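Side-chain contacts in conserved hypothetical protein TM0613 (Thermotoga maritima, PDB 1O3U), which is of unknown function but belongs to the HEPN family of all-helical proteins and pairs with a second copy of itself: residues A[19-22]-A[23-26]; A[35-38]-A[39-42]; A[69-73]-A[74-78]. All coordinates share one frame; numbering follows the deposited sequence. Where two conformers were deposited one is given.

How the interactions relate
From the N terminus the chain runs first through interaction 1, two turns of helix 11-28, then through a short loop into helix 32-54, where interaction 2 takes up two more turns, and later into the bend of interaction 3 after helix 63-70. The three follow in series; none nests in or crosses another, and each closes only a turn or two of chain. Interactions 1 and 2 touch side by side: A23 packs on S38 and D19 on A42, pairing the first two helices, and both reach the second subunit. Interaction 3 stands apart, its centre about 27 Å from that of interaction 1, where the chain passes between helices 63-70 and 78-88.

Interaction 1: residues A[19-22]-A[23-26]; sequences DLEH and AKHD
A23 N donates to D19 O at 2.8 Å, the shortest of four backbone bonds that follow one another through these two turns of helix 11-28; K24 N to L20 O, H25 N to E21 O and D26 N to H22 O are the rest. That regular winding brings side chains four apart onto the same stripe of the helix. H22 and D26 are one such pair. With CG anti to the backbone N (chi1 -155°), the imidazole projects from the helix and leans slightly toward D26, its CD2 3.7 Å from D26 OD2. The ring and the carboxylate are turned 33° apart and meet aslant, in packing rather than a bond. The bonds of H22 NE2 and D26 OD2 cross to the second subunit: H22 NE2 bonds to D26 OD2 of that subunit, D26 OD2 takes H22 NE2 of the same partner, and the two H22 rings stack on each other.

On another side of the helix, K24 lies back over L20. K24 CG, beside the backbone N, passes 3.4 Å from L20 O, and the extended chain beyond it rests CE 4.0 Å from L20 CG. NZ is carried on to E122, with which it forms a salt bridge. The E21 carboxylate meets K24 through a water: OE1 takes a 2.6 Å bond from it, while K24 NZ reaches the same water in a weak bond of 3.4 Å.

The stripes face different neighbours. D19 makes a salt bridge to K45 and packs on Q41 of helix 32-54, A23 touches V118 of helix 104-132, and L20 rests on I125 of helix 104-132.

Interaction 2: residues A[35-38]-A[39-42]; sequences ACFS and SQQA
Q40 reaches back over F37 and C36 on helix 32-54, one of the long helices in this HEPN helical bundle. Its CB lies 3.4 Å from F37 O. CG, set beside the backbone N, passes 3.6 Å from C36 O, and the extended chain then lifts the amide beside the phenyl ring of F37. There OE1 meets F37 CD1 at 4.2 Å, with the amide and ring planes 60° apart. The same OE1 accepts a 2.6 Å bond from a water, and NE2 bonds to L87 O, so both ends of the amide are occupied and its rotation is fixed.

Q41 takes a different path. Its CG, anti to the carbonyl carbon (chi1 -59°), lies over one face of the F37 ring, and the bend at chi2 (-72°) then turns NE2 to the water, while OE1 accepts from K45 of the second subunit. The water thus joins the two neighbouring glutamines.

S39 faces inward, against A23 of helix 11-28 and V118 and A121 of helix 104-132. Its hydroxyl is satisfied within the helix by A35 O. An alanine here is likely to leave A35 O with the backbone bond alone and to open a small gap where OG had sat against its carbonyl. C36, one residue after A35, is joined by a disulfide to C91. At A35 O the two donors of S39 come in from opposite faces of the carbonyl plane, OG at 2.8 Å and N at 3.0 Å.

Interaction 3: residues A[69-73]-A[74-78]; sequences ELSSR and FEIPE
F74 CG stands anti to its own carbonyl carbon (chi1 -53°), while R73 CG is anti to the backbone N (chi1 -170°) and the arginine chain then bends at chi2; between them these turns lay R73 CG over the phenyl ring. R73 CG sits 3.9 Å from the ring centroid, 17° off the normal, a CH-pi contact over one face but offset toward the rim. It is this methylene that touches the ring; the guanidinium runs on beyond it. L70 comes to the same ring from the edge: its CG lies in the ring plane, and CD1 approaches F74 CD2 at 3.7 Å.

The backbone here is the turn that follows helix 63-70 and leads, through P77 at the N-cap position, into helix 78-88. L70 O is gripped twice, by R73 N at 3.0 Å and by F74 N at 2.9 Å, the latter almost straight. E69 O likewise takes two bonds, from S72 N and from S72 OG, the hydroxyl at 3.0 Å and nearly in line with the carbonyl. S71 CA makes a CA-H...O contact with F74 O at 3.4 Å.

I76 then folds back on the same turn. Its CG1 lies 3.5 Å from S71 OG, the hydroxyl being bonded to L67 O, and its CD1 meets L70 CD2 at 4.1 Å, the two side chains crossing at about a right angle. L70 also packs on V50 and F51 of helix 32-54, F74 rests on M54 and L131, and I76 lies on F127 of helix 104-132.

Interaction 1: residues A[19-22]-A[23-26]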
ATOM      1  N   ASP A  19       1.885   1.692   6.564  1.00 11.94           N
ATOM      2  CA  ASP A  19       1.865   2.709   5.504  1.00 12.05           C
ATOM      3  C   ASP A  19       2.168   4.135   6.045  1.00 10.62           C
ATOM      4  O   ASP A  19       2.877   4.920   5.420  1.00  9.13           O
ATOM      5  CB  ASP A  19       0.506   2.764   4.791  1.00 12.29           C
ATOM      6  CG  ASP A  19       0.266   1.584   3.854  1.00 15.99           C
ATOM      7  OD1 ASP A  19       1.225   0.868   3.448  1.00 19.14           O
ATOM      8  OD2 ASP A  19      -0.881   1.357   3.422  1.00 18.92           O
ATOM      9  N   LEU A  20       1.589   4.468   7.192  1.00 11.00           N
ATOM     10  CA  LEU A  20       1.841   5.768   7.820  1.00 10.28           C
ATOM     11  C   LEU A  20       3.336   5.900   8.161  1.00 10.58           C
ATOM     12  O   LEU A  20       3.943   6.925   7.893  1.00  9.91           O
ATOM     13  CB  LEU A  20       0.988   5.969   9.076  1.00 11.22           C
ATOM     14  CG  LEU A  20       1.031   7.380   9.689  1.00 11.04           C
ATOM     15  CD1 LEU A  20       0.506   8.396   8.742  1.00 16.09           C
ATOM     16  CD2 LEU A  20       0.318   7.449  11.036  1.00 13.67           C
ATOM     17  N   GLU A  21       3.925   4.853   8.735  1.00 11.31           N
ATOM     18  CA  GLU A  21       5.339   4.885   9.074  1.00 11.22           C
ATOM     19  C   GLU A  21       6.173   5.036   7.816  1.00 10.16           C
ATOM     20  O   GLU A  21       7.144   5.796   7.804  1.00  8.96           O
ATOM     21  CB  GLU A  21       5.746   3.658   9.843  1.00 12.88           C
ATOM     22  CG  GLU A  21       7.122   3.780  10.456  1.00 19.25           C
ATOM     23  CD  GLU A  21       7.196   4.710  11.675  1.00 25.08           C
ATOM     24  OE1 GLU A  21       6.159   5.225  12.203  1.00 28.30           O
ATOM     25  OE2 GLU A  21       8.347   4.952  12.098  1.00 33.88           O
ATOM     26  N   HIS A  22       5.774   4.337   6.757  1.00 10.16           N
ATOM     27  CA  HIS A  22       6.404   4.481   5.438  1.00 10.30           C
ATOM     28  C   HIS A  22       6.359   5.938   4.985  1.00  9.55           C
ATOM     29  O   HIS A  22       7.369   6.496   4.546  1.00  8.87           O
ATOM     30  CB  HIS A  22       5.750   3.606   4.372  1.00  9.26           C
ATOM     31  CG  HIS A  22       6.658   3.254   3.214  1.00 12.53           C
ATOM     32  ND1 HIS A  22       6.280   2.379   2.215  1.00 13.50           N
ATOM     33  CD2 HIS A  22       7.934   3.617   2.927  1.00 12.78           C
ATOM     34  CE1 HIS A  22       7.281   2.237   1.360  1.00 13.97           C
ATOM     35  NE2 HIS A  22       8.294   2.964   1.776  1.00 12.82           N
ATOM     36  N   ALA A  23       5.178   6.557   5.060  1.00  9.32           N
ATOM     37  CA  ALA A  23       5.013   7.948   4.672  1.00  9.72           C
ATOM     38  C   ALA A  23       5.963   8.887   5.452  1.00 10.25           C
ATOM     39  O   ALA A  23       6.545   9.811   4.878  1.00 11.07           O
ATOM     40  CB  ALA A  23       3.623   8.367   4.882  1.00  9.07           C
ATOM     41  N   LYS A  24       6.043   8.666   6.761  1.00  9.28           N
ATOM     42  CA  LYS A  24       6.862   9.465   7.625  1.00 10.36           C
ATOM     43  C   LYS A  24       8.374   9.300   7.299  1.00 10.95           C
ATOM     44  O   LYS A  24       9.135  10.263   7.372  1.00 11.33           O
ATOM     45  CB  LYS A  24       6.558   9.106   9.068  1.00 11.65           C
ATOM     46  CG  LYS A  24       5.217   9.667   9.552  1.00 11.15           C
ATOM     47  CD  LYS A  24       5.029   9.398  10.998  1.00 14.69           C
ATOM     48  CE  LYS A  24       3.658   9.853  11.411  1.00 18.67           C
ATOM     49  NZ  LYS A  24       3.456   9.697  12.835  1.00 21.85           N
ATOM     50  N   HIS A  25       8.763   8.099   6.923  1.00 11.99           N
ATOM     51  CA  HIS A  25      10.129   7.813   6.493  1.00 12.80           C
ATOM     52  C   HIS A  25      10.444   8.534   5.205  1.00 13.32           C
ATOM     53  O   HIS A  25      11.504   9.171   5.081  1.00 12.97           O
ATOM     54  CB  HIS A  25      10.301   6.316   6.300  1.00 13.59           C
ATOM     55  CG  HIS A  25      11.718   5.909   6.042  1.00 14.29           C
ATOM     56  ND1 HIS A  25      12.181   5.615   4.780  1.00 15.63           N
ATOM     57  CD2 HIS A  25      12.770   5.755   6.880  1.00 16.55           C
ATOM     58  CE1 HIS A  25      13.460   5.283   4.854  1.00 16.79           C
ATOM     59  NE2 HIS A  25      13.846   5.371   6.116  1.00 18.29           N
ATOM     60  N   ASP A  26       9.531   8.439   4.236  1.00 12.81           N
ATOM     61  CA  ASP A  26       9.695   9.159   2.965  1.00 13.58           C
ATOM     62  C   ASP A  26       9.744  10.676   3.210  1.00 14.12           C
ATOM     63  O   ASP A  26      10.584  11.373   2.620  1.00 13.90           O
ATOM     64  CB  ASP A  26       8.574   8.850   1.980  1.00 13.67           C
ATOM     65  CG  ASP A  26       8.743   7.482   1.289  1.00 15.28           C
ATOM     66  OD1 ASP A  26       9.890   7.045   1.017  1.00 24.06           O
ATOM     67  OD2 ASP A  26       7.774   6.808   1.001  1.00 21.43           O
TER
HETATM   68  O   HOH W   1       3.841   6.367  12.437  1.00 27.35           O

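Interaction 2: residues A[35-38]-A[39-42]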
ATOM      1  N   ALA A  35       5.612  10.317   0.082  1.00 12.05           N
ATOM      2  CA  ALA A  35       4.949  10.498   1.362  1.00 13.17           C
ATOM      3  C   ALA A  35       3.440  10.687   1.145  1.00 13.52           C
ATOM      4  O   ALA A  35       2.640  10.141   1.876  1.00 12.22           O
ATOM      5  CB  ALA A  35       5.537  11.664   2.131  1.00 14.09           C
ATOM      6  N   CYS A  36       3.090  11.473   0.147  1.00 14.47           N
ATOM      7  CA  CYS A  36       1.712  11.673  -0.269  1.00 15.84           C
ATOM      8  C   CYS A  36       1.060  10.346  -0.634  1.00 14.27           C
ATOM      9  O   CYS A  36       0.011  10.000  -0.134  1.00 13.05           O
ATOM     10  CB  CYS A  36       1.683  12.615  -1.454  0.80 16.54           C
ATOM     11  SG  CYS A  36       0.071  12.786  -2.184  0.80 23.08           S
ATOM     12  N   PHE A  37       1.739   9.569  -1.467  1.00 13.32           N
ATOM     13  CA  PHE A  37       1.222   8.265  -1.903  1.00 12.39           C
ATOM     14  C   PHE A  37       0.934   7.308  -0.725  1.00 10.96           C
ATOM     15  O   PHE A  37      -0.148   6.728  -0.622  1.00  9.75           O
ATOM     16  CB  PHE A  37       2.238   7.652  -2.872  1.00 12.58           C
ATOM     17  CG  PHE A  37       1.876   6.283  -3.335  1.00 14.94           C
ATOM     18  CD1 PHE A  37       0.885   6.099  -4.274  1.00 17.39           C
ATOM     19  CD2 PHE A  37       2.551   5.177  -2.856  1.00 16.71           C
ATOM     20  CE1 PHE A  37       0.554   4.822  -4.723  1.00 16.89           C
ATOM     21  CE2 PHE A  37       2.205   3.903  -3.278  1.00 16.10           C
ATOM     22  CZ  PHE A  37       1.235   3.731  -4.228  1.00 16.27           C
ATOM     23  N   SER A  38       1.913   7.152   0.159  1.00 10.42           N
ATOM     24  CA  SER A  38       1.799   6.283   1.327  1.00 10.28           C
ATOM     25  C   SER A  38       0.659   6.744   2.255  1.00 10.50           C
ATOM     26  O   SER A  38      -0.015   5.932   2.876  1.00  9.74           O
ATOM     27  CB  SER A  38       3.094   6.301   2.113  1.00 12.68           C
ATOM     28  OG  SER A  38       4.115   5.628   1.410  1.00 15.05           O
ATOM     29  N   SER A  39       0.501   8.059   2.395  1.00  9.16           N
ATOM     30  CA  SER A  39      -0.551   8.646   3.238  1.00  9.38           C
ATOM     31  C   SER A  39      -1.966   8.264   2.717  1.00  9.28           C
ATOM     32  O   SER A  39      -2.873   7.920   3.511  1.00  7.92           O
ATOM     33  CB  SER A  39      -0.389  10.180   3.272  1.00  9.38           C
ATOM     34  OG  SER A  39       0.800  10.516   3.962  1.00 11.50           O
ATOM     35  N   GLN A  40      -2.139   8.338   1.399  1.00  9.01           N
ATOM     36  CA  GLN A  40      -3.393   7.921   0.765  1.00 10.25           C
ATOM     37  C   GLN A  40      -3.697   6.459   1.113  1.00  9.95           C
ATOM     38  O   GLN A  40      -4.795   6.145   1.547  1.00  9.51           O
ATOM     39  CB  GLN A  40      -3.311   8.044  -0.768  1.00 11.36           C
ATOM     40  CG  GLN A  40      -3.304   9.399  -1.314  1.00 15.40           C
ATOM     41  CD  GLN A  40      -3.132   9.383  -2.844  1.00 18.89           C
ATOM     42  OE1 GLN A  40      -2.361   8.575  -3.390  1.00 21.67           O
ATOM     43  NE2 GLN A  40      -3.858  10.246  -3.523  1.00 21.85           N
ATOM     44  N   GLN A  41      -2.707   5.581   0.927  1.00  9.51           N
ATOM     45  CA  GLN A  41      -2.850   4.157   1.240  1.00 10.16           C
ATOM     46  C   GLN A  41      -3.171   3.882   2.721  1.00 10.72           C
ATOM     47  O   GLN A  41      -4.057   3.064   3.038  1.00 10.32           O
ATOM     48  CB  GLN A  41      -1.607   3.401   0.786  1.00 10.93           C
ATOM     49  CG  GLN A  41      -1.327   3.516  -0.716  1.00 13.86           C
ATOM     50  CD  GLN A  41      -2.325   2.724  -1.517  1.00 21.72           C
ATOM     51  OE1 GLN A  41      -2.672   1.585  -1.136  1.00 23.68           O
ATOM     52  NE2 GLN A  41      -2.824   3.316  -2.603  1.00 23.73           N
ATOM     53  N   ALA A  42      -2.492   4.595   3.614  1.00  9.56           N
ATOM     54  CA  ALA A  42      -2.698   4.446   5.058  1.00 10.01           C
ATOM     55  C   ALA A  42      -4.144   4.798   5.401  1.00 10.46           C
ATOM     56  O   ALA A  42      -4.790   4.081   6.156  1.00 10.42           O
ATOM     57  CB  ALA A  42      -1.778   5.318   5.803  1.00  9.83           C
TER
HETATM   58  O   HOH W   2      -2.269   5.956  -3.078  1.00 31.06           O

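Interaction 3: residues A[69-73]-A[74-78]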
ATOM      1  N   GLU A  69     -19.557   6.098   2.391  1.00 18.58           N
ATOM      2  CA  GLU A  69     -20.358   4.910   2.717  1.00 19.23           C
ATOM      3  C   GLU A  69     -20.507   4.798   4.240  1.00 19.03           C
ATOM      4  O   GLU A  69     -21.579   4.487   4.762  1.00 18.55           O
ATOM      5  CB  GLU A  69     -19.705   3.606   2.175  1.00 20.07           C
ATOM      6  CG  GLU A  69     -19.922   3.267   0.704  1.00 24.17           C
ATOM      7  CD  GLU A  69     -19.167   1.993   0.280  1.00 28.84           C
ATOM      8  OE1 GLU A  69     -19.471   0.876   0.798  1.00 28.55           O
ATOM      9  OE2 GLU A  69     -18.255   2.118  -0.574  1.00 31.70           O
ATOM     10  N   LEU A  70     -19.411   5.054   4.936  1.00 17.95           N
ATOM     11  CA  LEU A  70     -19.395   4.961   6.396  1.00 18.66           C
ATOM     12  C   LEU A  70     -20.389   5.941   7.060  1.00 18.18           C
ATOM     13  O   LEU A  70     -20.935   5.645   8.125  1.00 17.81           O
ATOM     14  CB  LEU A  70     -17.969   5.165   6.888  1.00 18.20           C
ATOM     15  CG  LEU A  70     -17.615   4.526   8.223  1.00 20.34           C
ATOM     16  CD1 LEU A  70     -17.971   3.031   8.223  1.00 21.63           C
ATOM     17  CD2 LEU A  70     -16.107   4.751   8.570  1.00 18.59           C
ATOM     18  N   SER A  71     -20.646   7.081   6.404  1.00 18.66           N
ATOM     19  CA  SER A  71     -21.585   8.133   6.884  1.00 19.02           C
ATOM     20  C   SER A  71     -23.039   7.697   7.096  1.00 19.00           C
ATOM     21  O   SER A  71     -23.804   8.352   7.829  1.00 18.37           O
ATOM     22  CB  SER A  71     -21.577   9.324   5.916  1.00 19.59           C
ATOM     23  OG  SER A  71     -20.315   9.963   5.947  1.00 23.44           O
ATOM     24  N   SER A  72     -23.438   6.608   6.438  1.00 19.85           N
ATOM     25  CA  SER A  72     -24.790   6.058   6.584  1.00 19.73           C
ATOM     26  C   SER A  72     -24.965   5.392   7.948  1.00 19.38           C
ATOM     27  O   SER A  72     -26.086   5.165   8.406  1.00 18.73           O
ATOM     28  CB  SER A  72     -25.085   5.032   5.470  1.00 21.26           C
ATOM     29  OG  SER A  72     -24.355   3.822   5.699  1.00 20.87           O
ATOM     30  N   ARG A  73     -23.847   5.104   8.605  1.00 17.96           N
ATOM     31  CA  ARG A  73     -23.852   4.344   9.844  1.00 18.31           C
ATOM     32  C   ARG A  73     -23.252   5.110  11.038  1.00 16.23           C
ATOM     33  O   ARG A  73     -23.751   5.016  12.174  1.00 15.47           O
ATOM     34  CB  ARG A  73     -23.057   3.059   9.601  1.00 19.72           C
ATOM     35  CG  ARG A  73     -23.182   2.059  10.717  1.00 24.75           C
ATOM     36  CD  ARG A  73     -24.567   1.467  10.820  1.00 30.10           C
ATOM     37  NE  ARG A  73     -24.816   0.937  12.152  1.00 34.87           N
ATOM     38  CZ  ARG A  73     -25.333   1.628  13.171  1.00 39.03           C
ATOM     39  NH1 ARG A  73     -25.672   2.910  13.046  1.00 41.29           N
ATOM     40  NH2 ARG A  73     -25.505   1.018  14.335  1.00 39.68           N
ATOM     41  N   PHE A  74     -22.164   5.831  10.773  1.00 14.56           N
ATOM     42  CA  PHE A  74     -21.480   6.641  11.778  1.00 15.32           C
ATOM     43  C   PHE A  74     -21.367   8.087  11.363  1.00 14.69           C
ATOM     44  O   PHE A  74     -21.180   8.378  10.207  1.00 15.16           O
ATOM     45  CB  PHE A  74     -20.067   6.097  12.055  1.00 14.83           C
ATOM     46  CG  PHE A  74     -20.069   4.639  12.413  1.00 14.57           C
ATOM     47  CD1 PHE A  74     -20.589   4.222  13.632  1.00 19.76           C
ATOM     48  CD2 PHE A  74     -19.608   3.693  11.531  1.00 17.37           C
ATOM     49  CE1 PHE A  74     -20.649   2.877  13.970  1.00 19.02           C
ATOM     50  CE2 PHE A  74     -19.660   2.325  11.858  1.00 17.87           C
ATOM     51  CZ  PHE A  74     -20.185   1.926  13.074  1.00 18.43           C
ATOM     52  N   GLU A  75     -21.414   8.979  12.333  1.00 12.81           N
ATOM     53  CA  GLU A  75     -21.172  10.368  12.058  1.00 13.95           C
ATOM     54  C   GLU A  75     -19.684  10.597  11.760  1.00 13.69           C
ATOM     55  O   GLU A  75     -18.809  10.271  12.581  1.00 13.56           O
ATOM     56  CB  GLU A  75     -21.625  11.229  13.240  1.00 14.09           C
ATOM     57  CG  GLU A  75     -21.251  12.697  13.159  1.00 16.65           C
ATOM     58  CD  GLU A  75     -21.890  13.424  11.993  1.00 20.76           C
ATOM     59  OE1 GLU A  75     -22.736  12.828  11.316  1.00 20.58           O
ATOM     60  OE2 GLU A  75     -21.519  14.594  11.737  1.00 25.85           O
ATOM     61  N   ILE A  76     -19.411  11.133  10.584  1.00 13.39           N
ATOM     62  CA  ILE A  76     -18.046  11.459  10.162  1.00 14.22           C
ATOM     63  C   ILE A  76     -17.875  12.972  10.165  1.00 14.64           C
ATOM     64  O   ILE A  76     -18.556  13.684   9.392  1.00 13.83           O
ATOM     65  CB  ILE A  76     -17.756  10.972   8.738  1.00 14.73           C
ATOM     66  CG1 ILE A  76     -18.026   9.464   8.583  1.00 14.14           C
ATOM     67  CG2 ILE A  76     -16.328  11.390   8.332  1.00 16.06           C
ATOM     68  CD1 ILE A  76     -17.315   8.558   9.569  1.00 17.16           C
ATOM     69  N   PRO A  77     -16.956  13.467  10.979  1.00 15.46           N
ATOM     70  CA  PRO A  77     -16.737  14.906  11.041  1.00 16.32           C
ATOM     71  C   PRO A  77     -16.385  15.470   9.661  1.00 16.36           C
ATOM     72  O   PRO A  77     -15.698  14.819   8.842  1.00 14.96           O
ATOM     73  CB  PRO A  77     -15.580  15.054  12.022  1.00 17.04           C
ATOM     74  CG  PRO A  77     -15.513  13.766  12.768  1.00 18.07           C
ATOM     75  CD  PRO A  77     -16.034  12.719  11.861  1.00 16.81           C
ATOM     76  N   GLU A  78     -16.900  16.662   9.407  1.00 16.79           N
ATOM     77  CA  GLU A  78     -16.707  17.342   8.150  1.00 17.98           C
ATOM     78  C   GLU A  78     -15.243  17.512   7.838  1.00 16.81           C
ATOM     79  O   GLU A  78     -14.841  17.341   6.690  1.00 17.06           O
ATOM     80  CB  GLU A  78     -17.389  18.725   8.194  1.00 19.35           C
ATOM     81  CG  GLU A  78     -17.307  19.488   6.889  1.00 23.09           C
ATOM     82  CD  GLU A  78     -17.643  20.954   7.065  1.00 28.85           C
ATOM     83  OE1 GLU A  78     -18.794  21.322   6.733  1.00 31.53           O
ATOM     84  OE2 GLU A  78     -16.764  21.727   7.544  1.00 31.74           O
TER